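Toxin coregulated pilin (Vibrio cholerae, PDB 3HRV) is the major subunit of the toxin-coregulated pilus, a type IV pilus essential for bacterial aggregation and colonization of the host small intestine. Local coordinates at residues A[57-62]-A[87-92]; A[132-137]-A[186-191]. All blocks are in the same frame, centred on the assembly; numbering follows the deposited sequence.

Contact 1 of 2, residues A[57-62]-A[87-92]; sequences NAATQL and GIFSFP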
# COMPACT_ATOMS: atom_id res chain seq x y z
N ASN A 57 -12.82 -0.84 -8.38
CA ASN A 57 -13.89 -1.75 -8.02
C ASN A 57 -13.36 -3.18 -7.92
O ASN A 57 -13.69 -3.91 -6.98
CB ASN A 57 -15.02 -1.67 -9.05
CG ASN A 57 -16.10 -0.67 -8.66
OD1 ASN A 57 -15.94 0.08 -7.70
ND2 ASN A 57 -17.19 -0.66 -9.41
N ALA A 58 -12.57 -3.64 -8.93
CA ALA A 58 -11.99 -4.98 -8.94
C ALA A 58 -11.08 -5.16 -7.73
O ALA A 58 -11.01 -6.24 -7.15
CB ALA A 58 -11.20 -5.21 -10.22
N ALA A 59 -10.33 -4.02 -7.31
CA ALA A 59 -9.42 -4.06 -6.17
C ALA A 59 -10.18 -4.26 -4.86
O ALA A 59 -9.74 -4.99 -3.97
CB ALA A 59 -8.59 -2.78 -6.12
N THR A 60 -11.32 -3.61 -4.63
CA THR A 60 -12.10 -3.73 -3.40
C THR A 60 -12.85 -5.06 -3.42
O THR A 60 -12.96 -5.73 -2.39
CB THR A 60 -13.10 -2.57 -3.28
OG1 THR A 60 -13.98 -2.58 -4.40
CG2 THR A 60 -12.37 -1.23 -3.22
N GLN A 61 -13.18 -5.62 -4.66
CA GLN A 61 -13.78 -6.94 -4.74
C GLN A 61 -12.78 -8.02 -4.31
O GLN A 61 -13.15 -9.00 -3.67
CB GLN A 61 -14.25 -7.22 -6.17
CG GLN A 61 -15.63 -6.67 -6.47
CD GLN A 61 -15.74 -6.17 -7.90
OE1 GLN A 61 -14.96 -6.56 -8.76
NE2 GLN A 61 -16.71 -5.30 -8.14
N LEU A 62 -11.51 -7.84 -4.67
CA LEU A 62 -10.49 -8.81 -4.29
C LEU A 62 -10.36 -8.84 -2.77
O LEU A 62 -10.28 -9.91 -2.16
CB LEU A 62 -9.15 -8.45 -4.94
CG LEU A 62 -7.94 -9.32 -4.59
CD1 LEU A 62 -8.25 -10.79 -4.79
CD2 LEU A 62 -6.76 -8.89 -5.47
N GLY A 87 -8.35 -1.53 -0.85
CA GLY A 87 -8.33 -2.14 -2.16
C GLY A 87 -7.05 -2.93 -2.31
O GLY A 87 -6.06 -2.64 -1.64
N ILE A 88 -7.07 -3.95 -3.16
CA ILE A 88 -5.87 -4.74 -3.41
C ILE A 88 -5.69 -4.77 -4.92
O ILE A 88 -6.51 -5.33 -5.64
CB ILE A 88 -5.99 -6.19 -2.89
CG1 ILE A 88 -6.28 -6.17 -1.38
CG2 ILE A 88 -4.69 -6.95 -3.16
CD1 ILE A 88 -6.52 -7.54 -0.80
N PHE A 89 -4.62 -4.13 -5.38
CA PHE A 89 -4.30 -4.07 -6.81
C PHE A 89 -3.14 -4.98 -7.16
O PHE A 89 -2.14 -5.03 -6.45
CB PHE A 89 -3.88 -2.66 -7.22
CG PHE A 89 -5.01 -1.69 -7.42
CD1 PHE A 89 -5.48 -0.92 -6.36
CD2 PHE A 89 -5.59 -1.53 -8.67
CE1 PHE A 89 -6.50 0.01 -6.55
CE2 PHE A 89 -6.61 -0.61 -8.87
CZ PHE A 89 -7.07 0.16 -7.81
N SER A 90 -3.27 -5.69 -8.27
CA SER A 90 -2.18 -6.52 -8.74
C SER A 90 -1.51 -5.61 -9.77
O SER A 90 -2.20 -4.96 -10.55
CB SER A 90 -2.72 -7.78 -9.41
OG SER A 90 -3.15 -8.73 -8.45
N PHE A 91 -0.19 -5.53 -9.75
CA PHE A 91 0.49 -4.68 -10.72
C PHE A 91 1.79 -5.31 -11.21
O PHE A 91 2.23 -6.33 -10.69
CB PHE A 91 0.67 -3.24 -10.18
CG PHE A 91 1.65 -3.10 -9.05
CD1 PHE A 91 2.76 -2.27 -9.19
CD2 PHE A 91 1.45 -3.73 -7.82
CE1 PHE A 91 3.64 -2.05 -8.14
CE2 PHE A 91 2.32 -3.52 -6.76
CZ PHE A 91 3.42 -2.67 -6.92
N PRO A 92 2.41 -4.72 -12.24
CA PRO A 92 3.65 -5.29 -12.76
C PRO A 92 4.92 -5.21 -11.93
O PRO A 92 5.08 -4.36 -11.07
CB PRO A 92 3.81 -4.58 -14.11
CG PRO A 92 3.23 -3.25 -13.85
CD PRO A 92 1.99 -3.56 -13.04

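Contact 2 of 2, residues A[132-137]-A[186-191]; sequences GAFAAV and TVAFGN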
# COMPACT_ATOMS: atom_id res chain seq x y z
N GLY A 132 -5.37 11.29 -3.69
CA GLY A 132 -6.54 10.71 -4.32
C GLY A 132 -6.32 9.22 -4.44
O GLY A 132 -5.23 8.72 -4.14
N ALA A 133 -7.33 8.50 -4.89
CA ALA A 133 -7.23 7.05 -5.02
C ALA A 133 -6.55 6.58 -6.30
O ALA A 133 -6.43 7.33 -7.27
CB ALA A 133 -8.62 6.44 -4.93
N PHE A 134 -6.08 5.34 -6.28
CA PHE A 134 -5.46 4.75 -7.45
C PHE A 134 -6.64 4.24 -8.27
O PHE A 134 -7.39 3.38 -7.81
CB PHE A 134 -4.54 3.58 -7.06
CG PHE A 134 -3.30 4.01 -6.31
CD1 PHE A 134 -3.33 4.23 -4.94
CD2 PHE A 134 -2.11 4.23 -7.00
CE1 PHE A 134 -2.20 4.66 -4.25
CE2 PHE A 134 -0.97 4.65 -6.33
CZ PHE A 134 -1.01 4.87 -4.95
N ALA A 135 -6.80 4.78 -9.47
CA ALA A 135 -7.91 4.41 -10.33
C ALA A 135 -7.56 3.34 -11.36
O ALA A 135 -8.44 2.61 -11.82
CB ALA A 135 -8.45 5.64 -11.04
N ALA A 136 -6.29 3.25 -11.71
CA ALA A 136 -5.85 2.26 -12.69
C ALA A 136 -4.50 1.67 -12.31
O ALA A 136 -3.71 2.31 -11.60
CB ALA A 136 -5.75 2.91 -14.07
N VAL A 137 -4.24 0.46 -12.78
CA VAL A 137 -2.99 -0.22 -12.50
C VAL A 137 -1.80 0.69 -12.81
O VAL A 137 -0.80 0.70 -12.09
CB VAL A 137 -2.86 -1.52 -13.33
CG1 VAL A 137 -1.51 -2.17 -13.09
CG2 VAL A 137 -3.99 -2.47 -12.96
N THR A 186 -3.84 8.42 -0.45
CA THR A 186 -4.02 6.98 -0.53
C THR A 186 -2.61 6.43 -0.60
O THR A 186 -1.81 6.87 -1.42
CB THR A 186 -4.77 6.54 -1.81
OG1 THR A 186 -6.09 7.10 -1.82
CG2 THR A 186 -4.88 5.02 -1.84
N VAL A 187 -2.30 5.49 0.28
CA VAL A 187 -0.98 4.90 0.28
C VAL A 187 -1.09 3.46 -0.19
O VAL A 187 -1.94 2.70 0.28
CB VAL A 187 -0.34 4.92 1.68
CG1 VAL A 187 1.05 4.30 1.62
CG2 VAL A 187 -0.27 6.35 2.20
N ALA A 188 -0.25 3.11 -1.15
CA ALA A 188 -0.24 1.76 -1.69
C ALA A 188 0.96 1.03 -1.09
O ALA A 188 2.10 1.44 -1.29
CB ALA A 188 -0.12 1.80 -3.21
N PHE A 189 0.68 -0.02 -0.32
CA PHE A 189 1.73 -0.81 0.31
C PHE A 189 1.86 -2.07 -0.53
O PHE A 189 0.94 -2.88 -0.59
CB PHE A 189 1.35 -1.15 1.75
CG PHE A 189 1.24 0.06 2.64
CD1 PHE A 189 0.02 0.70 2.83
CD2 PHE A 189 2.37 0.57 3.27
CE1 PHE A 189 -0.08 1.83 3.64
CE2 PHE A 189 2.29 1.70 4.08
CZ PHE A 189 1.06 2.34 4.26
N GLY A 190 3.00 -2.22 -1.19
CA GLY A 190 3.16 -3.37 -2.05
C GLY A 190 4.17 -4.42 -1.65
O GLY A 190 5.14 -4.15 -0.93
N ASN A 191 3.93 -5.63 -2.13
CA ASN A 191 4.82 -6.75 -1.89
C ASN A 191 4.75 -7.65 -3.11
O ASN A 191 3.92 -7.43 -4.01
CB ASN A 191 4.40 -7.52 -0.64
CG ASN A 191 5.57 -8.20 0.04
OD1 ASN A 191 6.63 -8.37 -0.56
ND2 ASN A 191 5.39 -8.58 1.30

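Contact 1 of 2, residues A[57-62]-A[87-92]
Ala59 meets the start of strand 87-93 with both its methyl and its carbonyl, and the tight part of this contact is built on it. The methyl CB stands over the centre of the Phe89 ring, 3.6 Å from the centroid, a CH-pi contact in which all six ring carbons lie at similar range. Phe89 CB points away from the helix; with CG beside the backbone N (chi1 -79°) the ring swings back to present its face to the methyl. On the Ile88 side the same alanine forms a backbone pair: Ile88 N donates to Ala59 O at 3.0 Å, fairly straight at the hydrogen (160°) but from above the carbonyl plane, while Ala59 CA lies 3.2 Å from Ile88 O in a CA-H...O contact. The CA atoms come nearest at Gly87 and Thr60, 4.3 Å apart.

The solvent side begins at Leu62, partly exposed, which lays CD2 3.6 Å from Ile88 O and against Ile88 CG2, the two side chains crossing at about a right angle. Met40 of helix 24-44 touches both residues. On the outward side of the helix Thr60 OG1 turns back to Asn57 O, 2.9 Å away, and Asn57 and Gln61 are exposed.

Helix 56-68 belongs to the αβ-loop of type IV pilins, between helix 24-44 and the first sheet strand. Segments 57-62 and 87-92 cross with their N-to-C directions at 111°, joined by one backbone hydrogen bond, a methyl on a ring and the Leu62-Ile88 packing. Ile88 O is buried without a conventional hydrogen-bond partner, so the CA-H of Ala59 probably offers it modest electrostatic compensation.

Contact 2 of 2, residues A[132-137]-A[186-191]
Thr186 and Phe134 bury most of the surface here, and they meet along the rim of the phenyl ring. Thr186 CG2 approaches in the ring plane, 3.6 Å from Phe134 CD1 and just as near CE1, so the methyl abuts an edge of the ring. The two side chains lie alongside, pointing opposite ways as they pass. Phe134 CB does not itself aim at the strand; CG beside the backbone N (chi1 -69°) carries the ring across to it, until CZ reaches Ala188 CB at 3.6 Å. That second methyl, two residues along the strand, meets the ring obliquely, so the far end of the phenyl lies against both Thr186 and Ala188.

The hydroxyl of Thr186 faces the loop backbone. Its OG1 lies beside the backbone N (chi1 -62°) and comes within 3.0 Å of Gly132 O, but the hydrogen bond is weak and unsettled, since the proton has another acceptor within reach. Ala133 CA is also close, 3.4 Å from Thr186 OG1. Gly132 has phi 101°, a conformation in which a CB would press on the preceding carbonyl oxygen, reason enough for a glycine just after strand 126-131.

Segment 132-137 lies within the region bounded by the Cys113-Cys179 disulfide, the D-region of type IV pilins, and packs on the strand that follows Cys179. The contact therefore folds the start of this loop over one face of the antiparallel sheet. Strand 185-191 lies between strands 100-108 and 126-131, and Thr104 of the former touches both Phe134 and Thr186, while Leu140 packs on Phe134 and Ala188. Across the strand, Val187 turns away from the loop toward helix 110-120, where it touches Cys113.

How the contacts relate
Contacts 1 and 2 have centres 9 Å apart and bear on the same antiparallel sheet, contact 1 at its edge strand 87-93 and contact 2 at strand 185-191, with strand 100-108 between them. They touch directly: Phe89 CZ lies 3.2 Å from Phe134 O, so the ring that receives helix 56-68 also packs against the loop of contact 2. Further along the strand, Val137 CG1 rests 3.8 Å from Phe91 CB and equally near Pro92 CD. Leu140 touches both Phe89 and Phe134, and Thr104 does likewise from strand 100-108. Both segments of contact 1 precede those of contact 2 in the sequence.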